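Side-chain contact in pyruvate carboxylase protein (Rhizobium etli, PDB 2QF7), which is a multidomain, biotin-dependent carboxylase-family protein that combines an ATP-grasp module, a TIM-barrel module and a biotin-carrier module in each chain: residues 968-972 with 973-977. Residues are numbered along the deposited sequence; the frame is centred on the assembly and turned at random.
Sequences KEADL and DAERK
Asp971, just ahead of helix 972-983, turns its carboxylate to Ala974 in the first turn: OD1 accepts a weak bond from Ala974 N at 3.4 Å, while OD2 lies 3.6 Å from Ala974 CB. The side chain gets there because CG stands anti to the Asp971 backbone N (chi1 -178°), swung round beside the carbonyl carbon. OD1 has a second donor in a water, which in turn accepts from Asp973 N at 2.9 Å, so the amides of Asp973 and Ala974 are both served, one through solvent and one directly. From Glu975 on, main-chain carbonyls take over. Glu975 N gives a nearly straight bond to Asp971 O (2.9 Å, 165° at the hydrogen), and Arg976 N bonds to Leu972 O at the same length. The Glu975 side chain lies against the first of these carbonyls, its CG 3.2 Å from Asp971 O. Arg976 sends its guanidinium away from the cap, with salt bridges from NH1 to Asp989 and NE to Glu980 and a hydrogen bond from NH2 to Val987 O; Leu972 packs on Leu996 of helix 989-997. Carboxylates at Asp971 and Asp973 would also suit the positive end of the helix dipole. This is an aspartate N-cap with a weak direct capping bond, at the surface-lying start of helix 972-983 in the conserved carboxylase domain.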
loop_
_atom_site.group_PDB
_atom_site.type_symbol
_atom_site.label_atom_id
_atom_site.label_comp_id
_atom_site.label_asym_id
_atom_site.label_seq_id
_atom_site.Cartn_x
_atom_site.Cartn_y
_atom_site.Cartn_z
ATOM N N LYS A 968 -54.304 19.021 4.673
ATOM C CA LYS A 968 -55.412 18.758 5.592
ATOM C C LYS A 968 -54.961 18.899 7.058
ATOM O O LYS A 968 -54.493 19.988 7.501
ATOM C CB LYS A 968 -56.128 17.420 5.263
ATOM C CG LYS A 968 -56.534 17.259 3.756
ATOM C CD LYS A 968 -57.771 18.176 3.441
ATOM C CE LYS A 968 -58.207 17.996 1.973
ATOM N NZ LYS A 968 -58.519 16.575 1.614
ATOM N N GLU A 969 -55.100 17.827 7.805
ATOM C CA GLU A 969 -54.457 17.692 9.078
ATOM C C GLU A 969 -53.645 16.433 8.822
ATOM O O GLU A 969 -54.142 15.510 8.163
ATOM C CB GLU A 969 -55.509 17.408 10.139
ATOM C CG GLU A 969 -55.345 18.238 11.385
ATOM C CD GLU A 969 -56.357 17.838 12.432
ATOM O OE1 GLU A 969 -56.609 18.664 13.334
ATOM O OE2 GLU A 969 -56.888 16.699 12.361
ATOM N N ALA A 970 -52.400 16.391 9.289
ATOM C CA ALA A 970 -51.652 15.157 9.220
ATOM C C ALA A 970 -52.218 14.219 10.268
ATOM O O ALA A 970 -52.715 14.672 11.304
ATOM C CB ALA A 970 -50.167 15.423 9.483
ATOM N N ASP A 971 -52.161 12.917 10.011
ATOM C CA ASP A 971 -52.601 11.925 11.008
ATOM C C ASP A 971 -51.348 11.574 11.839
ATOM O O ASP A 971 -50.549 10.705 11.452
ATOM C CB ASP A 971 -53.194 10.707 10.302
ATOM C CG ASP A 971 -53.731 9.646 11.271
ATOM O OD1 ASP A 971 -53.443 9.705 12.490
ATOM O OD2 ASP A 971 -54.423 8.723 10.783
ATOM N N LEU A 972 -51.167 12.284 12.952
ATOM C CA LEU A 972 -49.901 12.203 13.698
ATOM C C LEU A 972 -49.673 10.848 14.383
ATOM O O LEU A 972 -48.541 10.390 14.447
ATOM C CB LEU A 972 -49.716 13.385 14.687
ATOM C CG LEU A 972 -49.728 14.831 14.166
ATOM C CD1 LEU A 972 -49.680 15.860 15.341
ATOM C CD2 LEU A 972 -48.592 15.115 13.191
ATOM N N ASP A 973 -50.729 10.191 14.866
ATOM C CA ASP A 973 -50.541 8.873 15.476
ATOM C C ASP A 973 -50.133 7.838 14.426
ATOM O O ASP A 973 -49.354 6.947 14.719
ATOM C CB ASP A 973 -51.790 8.403 16.263
ATOM C CG ASP A 973 -52.116 9.310 17.468
ATOM O OD1 ASP A 973 -51.227 10.026 17.985
ATOM O OD2 ASP A 973 -53.288 9.320 17.905
ATOM N N ALA A 974 -50.667 7.948 13.208
ATOM C CA ALA A 974 -50.264 7.053 12.111
ATOM C C ALA A 974 -48.861 7.343 11.589
ATOM O O ALA A 974 -48.114 6.405 11.276
ATOM C CB ALA A 974 -51.260 7.092 10.965
ATOM N N GLU A 975 -48.510 8.629 11.457
ATOM C CA GLU A 975 -47.142 8.987 11.058
ATOM C C GLU A 975 -46.106 8.509 12.079
ATOM O O GLU A 975 -45.031 8.028 11.710
ATOM C CB GLU A 975 -46.995 10.497 10.776
ATOM C CG GLU A 975 -47.918 10.917 9.649
ATOM C CD GLU A 975 -47.301 11.878 8.672
ATOM O OE1 GLU A 975 -46.064 12.089 8.708
ATOM O OE2 GLU A 975 -48.065 12.413 7.840
ATOM N N ARG A 976 -46.437 8.634 13.357
ATOM C CA ARG A 976 -45.586 8.130 14.440
ATOM C C ARG A 976 -45.339 6.602 14.308
ATOM O O ARG A 976 -44.213 6.130 14.451
ATOM C CB ARG A 976 -46.215 8.454 15.797
ATOM C CG ARG A 976 -45.384 8.031 17.009
ATOM C CD ARG A 976 -44.773 9.241 17.546
ATOM N NE ARG A 976 -43.858 9.082 18.674
ATOM C CZ ARG A 976 -43.761 10.010 19.612
ATOM N NH1 ARG A 976 -44.574 11.054 19.562
ATOM N NH2 ARG A 976 -42.884 9.895 20.591
ATOM N N LYS A 977 -46.384 5.838 14.018
ATOM C CA LYS A 977 -46.223 4.389 13.849
ATOM C C LYS A 977 -45.346 4.042 12.622
ATOM O O LYS A 977 -44.586 3.091 12.666
ATOM C CB LYS A 977 -47.587 3.697 13.773
ATOM C CG LYS A 977 -48.394 3.777 15.081
ATOM C CD LYS A 977 -49.739 3.023 14.977
HETATM O O HOH W 1 -53.367 11.302 15.207
#